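Local coordinates for protein putative N-acetylmuramoyl-L-alanine amidase,autolysin cwp6 (Peptoclostridium difficile, PDB 5J72) that probably cleaves the amide bond between N-acetylmuramoyl and L-alanine in peptidoglycan with a zinc-dependent amidase domain, and carries CWB2 modules that anchor it to the cell wall, at residues A[561-572]-A[624-635]. Numbering follows the deposited sequence.
Sequences NILKRILEKFNM and TMGTQIGIGIED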
ATOM      1  N   ASN A 561      26.255 -11.698 -21.010  1.00 28.84           N
ATOM      2  CA  ASN A 561      25.712 -12.049 -19.670  1.00 23.45           C
ATOM      3  C   ASN A 561      24.199 -12.124 -19.693  1.00 25.31           C
ATOM      4  O   ASN A 561      23.619 -13.103 -19.224  1.00 26.83           O
ATOM      5  CB  ASN A 561      26.153 -11.014 -18.659  1.00 25.46           C
ATOM      6  CG  ASN A 561      27.599 -11.100 -18.322  1.00 28.67           C
ATOM      7  OD1 ASN A 561      28.160 -12.168 -18.546  1.00 33.39           O
ATOM      8  ND2 ASN A 561      28.257 -10.045 -17.823  1.00 28.76           N
ATOM      9  N   ILE A 562      23.506 -11.089 -20.254  1.00 25.54           N
ATOM     10  CA  ILE A 562      22.002 -11.104 -20.254  1.00 24.22           C
ATOM     11  C   ILE A 562      21.474 -12.211 -21.082  1.00 21.17           C
ATOM     12  O   ILE A 562      20.515 -12.902 -20.704  1.00 23.93           O
ATOM     13  CB  ILE A 562      21.496  -9.698 -20.766  1.00 24.61           C
ATOM     14  CG1 ILE A 562      21.904  -8.626 -19.728  1.00 22.75           C
ATOM     15  CG2 ILE A 562      19.968  -9.746 -21.024  1.00 20.83           C
ATOM     16  CD1 ILE A 562      21.849  -7.189 -20.252  1.00 24.65           C
ATOM     17  N   LEU A 563      22.068 -12.439 -22.247  1.00 21.83           N
ATOM     18  CA  LEU A 563      21.580 -13.530 -23.102  1.00 23.93           C
ATOM     19  C   LEU A 563      21.712 -14.884 -22.338  1.00 24.58           C
ATOM     20  O   LEU A 563      20.826 -15.709 -22.338  1.00 24.79           O
ATOM     21  CB  LEU A 563      22.500 -13.526 -24.397  1.00 27.31           C
ATOM     22  CG  LEU A 563      22.179 -14.670 -25.361  1.00 28.20           C
ATOM     23  CD1 LEU A 563      20.779 -14.561 -25.928  1.00 29.25           C
ATOM     24  CD2 LEU A 563      23.172 -14.615 -26.516  1.00 32.75           C
ATOM     25  N   LYS A 564      22.876 -15.084 -21.692  1.00 27.17           N
ATOM     26  CA  LYS A 564      23.081 -16.314 -20.898  1.00 26.97           C
ATOM     27  C   LYS A 564      21.967 -16.411 -19.831  1.00 28.47           C
ATOM     28  O   LYS A 564      21.292 -17.442 -19.742  1.00 31.58           O
ATOM     29  CB  LYS A 564      24.456 -16.217 -20.206  1.00 32.82           C
ATOM     30  CG  LYS A 564      24.793 -17.432 -19.346  1.00 45.07           C
ATOM     31  CD  LYS A 564      26.244 -17.375 -18.826  1.00 55.76           C
ATOM     32  CE  LYS A 564      26.839 -18.807 -18.618  1.00 61.77           C
ATOM     33  NZ  LYS A 564      27.811 -18.869 -17.466  1.00 54.92           N
ATOM     34  N   ARG A 565      21.742 -15.312 -19.039  1.00 25.51           N
ATOM     35  CA  ARG A 565      20.708 -15.442 -17.964  1.00 24.39           C
ATOM     36  C   ARG A 565      19.319 -15.700 -18.507  1.00 23.50           C
ATOM     37  O   ARG A 565      18.576 -16.482 -17.930  1.00 26.02           O
ATOM     38  CB  ARG A 565      20.736 -14.213 -17.075  1.00 23.83           C
ATOM     39  CG  ARG A 565      22.085 -14.065 -16.331  1.00 23.45           C
ATOM     40  CD  ARG A 565      22.434 -15.332 -15.492  1.00 26.61           C
ATOM     41  NE  ARG A 565      23.474 -14.936 -14.552  1.00 33.79           N
ATOM     42  CZ  ARG A 565      23.843 -15.663 -13.504  1.00 28.82           C
ATOM     43  NH1 ARG A 565      24.771 -15.210 -12.677  1.00 28.98           N
ATOM     44  NH2 ARG A 565      23.298 -16.851 -13.290  1.00 24.59           N
ATOM     45  N   ILE A 566      18.947 -15.067 -19.638  1.00 26.65           N
ATOM     46  CA  ILE A 566      17.615 -15.308 -20.154  1.00 21.29           C
ATOM     47  C   ILE A 566      17.457 -16.771 -20.518  1.00 27.20           C
ATOM     48  O   ILE A 566      16.455 -17.428 -20.182  1.00 27.34           O
ATOM     49  CB  ILE A 566      17.368 -14.424 -21.408  1.00 25.45           C
ATOM     50  CG1 ILE A 566      17.275 -12.942 -20.963  1.00 24.61           C
ATOM     51  CG2 ILE A 566      16.061 -14.891 -22.140  1.00 22.07           C
ATOM     52  CD1 ILE A 566      17.100 -12.011 -22.185  1.00 26.11           C
ATOM     53  N   LEU A 567      18.475 -17.290 -21.239  1.00 30.38           N
ATOM     54  CA  LEU A 567      18.426 -18.671 -21.690  1.00 33.51           C
ATOM     55  C   LEU A 567      18.444 -19.649 -20.500  1.00 35.94           C
ATOM     56  O   LEU A 567      17.972 -20.760 -20.668  1.00 38.70           O
ATOM     57  CB  LEU A 567      19.571 -18.901 -22.673  1.00 33.79           C
ATOM     58  CG  LEU A 567      19.328 -18.164 -24.040  1.00 34.18           C
ATOM     59  CD1 LEU A 567      20.591 -18.143 -24.909  1.00 31.78           C
ATOM     60  CD2 LEU A 567      18.199 -18.881 -24.779  1.00 36.34           C
ATOM     61  N   GLU A 568      18.952 -19.244 -19.310  1.00 35.92           N
ATOM     62  CA  GLU A 568      18.924 -20.141 -18.137  1.00 37.83           C
ATOM     63  C   GLU A 568      17.475 -20.447 -17.722  1.00 40.69           C
ATOM     64  O   GLU A 568      17.262 -21.476 -17.090  1.00 40.41           O
ATOM     65  CB  GLU A 568      19.729 -19.511 -16.932  1.00 38.47           C
ATOM     66  CG  GLU A 568      21.227 -19.532 -17.233  1.00 45.45           C
ATOM     67  CD  GLU A 568      22.126 -19.006 -16.094  1.00 51.88           C
ATOM     68  OE1 GLU A 568      21.605 -18.509 -15.070  1.00 41.40           O
ATOM     69  OE2 GLU A 568      23.394 -19.107 -16.252  1.00 49.11           O
ATOM     70  N   LYS A 569      16.454 -19.601 -18.080  1.00 38.72           N
ATOM     71  CA  LYS A 569      15.053 -19.855 -17.652  1.00 34.89           C
ATOM     72  C   LYS A 569      14.109 -19.988 -18.785  1.00 32.90           C
ATOM     73  O   LYS A 569      12.953 -20.296 -18.572  1.00 33.93           O
ATOM     74  CB  LYS A 569      14.467 -18.697 -16.804  1.00 36.22           C
ATOM     75  CG  LYS A 569      15.263 -18.376 -15.584  1.00 44.34           C
ATOM     76  CD  LYS A 569      15.000 -19.355 -14.475  1.00 54.96           C
ATOM     77  CE  LYS A 569      16.326 -19.623 -13.821  1.00 61.98           C
ATOM     78  NZ  LYS A 569      16.173 -20.239 -12.484  1.00 68.28           N
ATOM     79  N   PHE A 570      14.570 -19.727 -19.981  1.00 34.85           N
ATOM     80  CA  PHE A 570      13.699 -19.767 -21.133  1.00 35.20           C
ATOM     81  C   PHE A 570      14.313 -20.612 -22.253  1.00 38.21           C
ATOM     82  O   PHE A 570      15.379 -20.230 -22.749  1.00 39.20           O
ATOM     83  CB  PHE A 570      13.497 -18.300 -21.657  1.00 36.61           C
ATOM     84  CG  PHE A 570      12.663 -17.473 -20.706  1.00 35.09           C
ATOM     85  CD1 PHE A 570      11.282 -17.559 -20.715  1.00 33.54           C
ATOM     86  CD2 PHE A 570      13.258 -16.650 -19.778  1.00 32.43           C
ATOM     87  CE1 PHE A 570      10.518 -16.836 -19.802  1.00 32.05           C
ATOM     88  CE2 PHE A 570      12.483 -15.923 -18.862  1.00 28.33           C
ATOM     89  CZ  PHE A 570      11.120 -16.032 -18.891  1.00 27.73           C
ATOM     90  N   ASN A 571      13.661 -21.708 -22.675  1.00 42.38           N
ATOM     91  CA  ASN A 571      14.242 -22.507 -23.753  1.00 51.44           C
ATOM     92  C   ASN A 571      13.821 -21.941 -25.103  1.00 53.46           C
ATOM     93  O   ASN A 571      12.977 -22.524 -25.771  1.00 51.84           O
ATOM     94  CB  ASN A 571      13.809 -24.002 -23.679  1.00 55.67           C
ATOM     95  CG  ASN A 571      14.724 -24.899 -24.521  1.00 57.91           C
ATOM     96  N   MET A 572      14.407 -20.802 -25.493  1.00 50.14           N
ATOM     97  CA  MET A 572      14.130 -20.141 -26.773  1.00 51.10           C
ATOM     98  C   MET A 572      15.359 -20.216 -27.643  1.00 50.10           C
ATOM     99  O   MET A 572      16.460 -20.423 -27.127  1.00 49.33           O
ATOM    100  CB  MET A 572      13.800 -18.653 -26.567  1.00 51.31           C
ATOM    101  CG  MET A 572      12.477 -18.420 -25.897  1.00 54.39           C
ATOM    102  SD  MET A 572      12.243 -16.636 -25.622  1.00 54.95           S
ATOM    103  CE  MET A 572      10.853 -16.625 -24.347  1.00 53.89           C
ATOM    104  N   THR A 624       9.672 -13.138 -14.563  1.00 23.18           N
ATOM    105  CA  THR A 624      10.910 -13.948 -14.602  1.00 27.52           C
ATOM    106  C   THR A 624      11.838 -13.427 -15.715  1.00 25.31           C
ATOM    107  O   THR A 624      13.045 -13.326 -15.532  1.00 24.20           O
ATOM    108  CB  THR A 624      10.554 -15.410 -14.845  1.00 30.94           C
ATOM    109  OG1 THR A 624       9.814 -15.818 -13.694  1.00 32.30           O
ATOM    110  CG2 THR A 624      11.807 -16.307 -15.003  1.00 33.04           C
ATOM    111  N   MET A 625      11.258 -13.070 -16.853  1.00 24.91           N
ATOM    112  CA  MET A 625      12.058 -12.502 -17.944  1.00 24.46           C
ATOM    113  C   MET A 625      12.757 -11.264 -17.457  1.00 23.78           C
ATOM    114  O   MET A 625      13.965 -11.114 -17.685  1.00 21.42           O
ATOM    115  CB  MET A 625      11.150 -12.167 -19.120  1.00 24.85           C
ATOM    116  CG  MET A 625      11.911 -11.412 -20.237  1.00 26.06           C
ATOM    117  SD  MET A 625      13.217 -12.427 -21.048  1.00 25.77           S
ATOM    118  CE  MET A 625      12.187 -13.651 -22.017  1.00 22.63           C
ATOM    119  N   GLY A 626      12.035 -10.328 -16.737  1.00 18.40           N
ATOM    120  CA  GLY A 626      12.716  -9.123 -16.278  1.00 18.99           C
ATOM    121  C   GLY A 626      13.789  -9.436 -15.236  1.00 18.91           C
ATOM    122  O   GLY A 626      14.856  -8.815 -15.215  1.00 20.48           O
ATOM    123  N   THR A 627      13.472 -10.354 -14.335  1.00 19.58           N
ATOM    124  CA  THR A 627      14.447 -10.709 -13.309  1.00 20.41           C
ATOM    125  C   THR A 627      15.779 -11.243 -13.961  1.00 19.18           C
ATOM    126  O   THR A 627      16.866 -10.821 -13.548  1.00 23.56           O
ATOM    127  CB  THR A 627      13.884 -11.864 -12.461  1.00 23.87           C
ATOM    128  OG1 THR A 627      12.682 -11.354 -11.825  1.00 24.97           O
ATOM    129  CG2 THR A 627      14.971 -12.339 -11.375  1.00 23.70           C
ATOM    130  N   GLN A 628      15.672 -12.149 -14.935  1.00 23.05           N
ATOM    131  CA  GLN A 628      16.889 -12.688 -15.589  1.00 25.99           C
ATOM    132  C   GLN A 628      17.686 -11.568 -16.237  1.00 26.25           C
ATOM    133  O   GLN A 628      18.932 -11.526 -16.175  1.00 23.68           O
ATOM    134  CB  GLN A 628      16.504 -13.743 -16.623  1.00 26.47           C
ATOM    135  CG  GLN A 628      15.805 -14.981 -16.047  1.00 27.83           C
ATOM    136  CD  GLN A 628      16.602 -15.557 -14.876  1.00 34.93           C
ATOM    137  OE1 GLN A 628      16.191 -15.479 -13.708  1.00 28.95           O
ATOM    138  NE2 GLN A 628      17.812 -16.105 -15.150  1.00 27.29           N
ATOM    139  N   ILE A 629      16.968 -10.613 -16.882  1.00 21.29           N
ATOM    140  CA  ILE A 629      17.702  -9.528 -17.446  1.00 17.70           C
ATOM    141  C   ILE A 629      18.422  -8.761 -16.345  1.00 21.28           C
ATOM    142  O   ILE A 629      19.567  -8.358 -16.530  1.00 21.29           O
ATOM    143  CB  ILE A 629      16.734  -8.597 -18.255  1.00 19.29           C
ATOM    144  CG1 ILE A 629      16.199  -9.374 -19.486  1.00 18.39           C
ATOM    145  CG2 ILE A 629      17.481  -7.308 -18.661  1.00 21.13           C
ATOM    146  CD1 ILE A 629      15.024  -8.590 -20.284  1.00 21.50           C
ATOM    147  N   GLY A 630      17.736  -8.559 -15.166  1.00 20.52           N
ATOM    148  CA  GLY A 630      18.377  -7.826 -14.085  1.00 20.07           C
ATOM    149  C   GLY A 630      19.604  -8.612 -13.580  1.00 20.51           C
ATOM    150  O   GLY A 630      20.624  -7.997 -13.228  1.00 19.96           O
ATOM    151  N   ILE A 631      19.497  -9.920 -13.533  1.00 20.69           N
ATOM    152  CA  ILE A 631      20.658 -10.723 -13.022  1.00 23.86           C
ATOM    153  C   ILE A 631      21.839 -10.540 -14.015  1.00 23.56           C
ATOM    154  O   ILE A 631      22.980 -10.325 -13.582  1.00 26.19           O
ATOM    155  CB  ILE A 631      20.288 -12.218 -12.885  1.00 24.89           C
ATOM    156  CG1 ILE A 631      19.270 -12.429 -11.707  1.00 23.08           C
ATOM    157  CG2 ILE A 631      21.626 -13.063 -12.552  1.00 24.76           C
ATOM    158  CD1 ILE A 631      18.542 -13.791 -11.814  1.00 23.37           C
ATOM    159  N   GLY A 632      21.550 -10.619 -15.324  1.00 24.27           N
ATOM    160  CA  GLY A 632      22.599 -10.412 -16.329  1.00 22.45           C
ATOM    161  C   GLY A 632      23.223  -9.049 -16.188  1.00 25.10           C
ATOM    162  O   GLY A 632      24.419  -8.877 -16.364  1.00 24.92           O
ATOM    163  N   ILE A 633      22.409  -8.000 -15.897  1.00 22.21           N
ATOM    164  CA  ILE A 633      22.964  -6.667 -15.714  1.00 20.60           C
ATOM    165  C   ILE A 633      23.868  -6.618 -14.448  1.00 21.60           C
ATOM    166  O   ILE A 633      24.956  -6.010 -14.481  1.00 26.36           O
ATOM    167  CB  ILE A 633      21.825  -5.594 -15.580  1.00 18.41           C
ATOM    168  CG1 ILE A 633      21.114  -5.476 -16.985  1.00 21.46           C
ATOM    169  CG2 ILE A 633      22.388  -4.198 -15.091  1.00 19.49           C
ATOM    170  CD1 ILE A 633      19.777  -4.602 -16.895  1.00 20.76           C
ATOM    171  N   GLU A 634      23.384  -7.193 -13.351  1.00 24.44           N
ATOM    172  CA  GLU A 634      24.155  -7.227 -12.096  1.00 26.59           C
ATOM    173  C   GLU A 634      25.517  -7.973 -12.374  1.00 28.21           C
ATOM    174  O   GLU A 634      26.568  -7.508 -11.893  1.00 31.00           O
ATOM    175  CB  GLU A 634      23.347  -7.973 -11.045  1.00 29.78           C
ATOM    176  CG  GLU A 634      24.173  -8.250  -9.796  1.00 32.26           C
ATOM    177  CD  GLU A 634      23.411  -9.136  -8.806  1.00 29.64           C
ATOM    178  OE1 GLU A 634      22.763 -10.112  -9.225  1.00 31.01           O
ATOM    179  OE2 GLU A 634      23.478  -8.814  -7.604  1.00 35.75           O
ATOM    180  N   ASP A 635      25.482  -9.076 -13.108  1.00 25.44           N
ATOM    181  CA  ASP A 635      26.699  -9.781 -13.510  1.00 30.16           C
ATOM    182  C   ASP A 635      27.678  -8.840 -14.107  1.00 32.19           C
ATOM    183  O   ASP A 635      28.886  -8.925 -13.834  1.00 30.78           O
ATOM    184  CB  ASP A 635      26.443 -10.790 -14.621  1.00 29.45           C
ATOM    185  CG  ASP A 635      25.674 -11.995 -14.188  1.00 31.54           C
ATOM    186  OD1 ASP A 635      25.663 -12.291 -12.981  1.00 33.48           O
ATOM    187  OD2 ASP A 635      25.088 -12.673 -15.061  1.00 28.74           O
TER
HETATM  188  O   HOH W   1      30.863  -9.822 -16.551  1.00 35.30           O
HETATM  189  O   HOH W   2      25.720 -14.536 -16.967  1.00 53.83           O
HETATM  190  O   HOH W   3      19.549 -17.853 -13.419  1.00 51.09           O
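Ile562 rides over Gly632, their CA atoms 4.0 Å apart, and this side-chain-free dent lets helices 561-569 and 624-635 approach to 7.6 Å between axes while running roughly antiparallel at 144°. Ile562 CG1 and Arg565 CG lie against its backbone (Arg565 CG to Gly632 N 3.6 Å).

Beside the dent, two knobs interlock reciprocally. Arg565 enters the hollow formed by Gln628, Ile631, Gly632 and Asp635; its chain bends at chi2 (-56°), turning NE and NH1 to face Asp635. There NE meets the syn lone pair of Asp635 OD2 at 2.8 Å and NH1 reaches OD1 at 3.1 Å, a side-on, two-nitrogen grip with nearly coplanar groups. Glu568 OE1 takes NH2 at the guanidinium edge, while Ile631 CG2 covers one face, restricting rotation. Gln628 fills the hollow among Arg565, Ile566, Glu568 and Lys569. Its NE2 donates a nearly straight bond (172°) to Arg565 O at 2.9 Å, arriving from above the carbonyl plane, and also donates to a water bridging to Glu568 OE1. The Lys569 side chain crosses that of Gln628 at about a right angle, Lys569 CG pressed against Gln628 CD.

Met625 bends at chi2 and chi3 to set CE over the centre of the Phe570 ring, 3.8 Å from its centroid, a CH-pi contact; SD lies oblique to the ring and touches Ile566 CG2.

On the apolar side, Ile566 lies side by side with Ile629, CD1 against CG1, while Ile562 crosses Ile629 obliquely and puts CD1 beside Ile633 CG1. The isoleucines of 561-569 also rest on strands 541-544 and 599-606, whereas Met625 and Ile629 reach helix 477-494, so the pair packs against the sheet of the amidase domain, with Ile629 about 9 Å from zinc ligand His530, side chain to side chain.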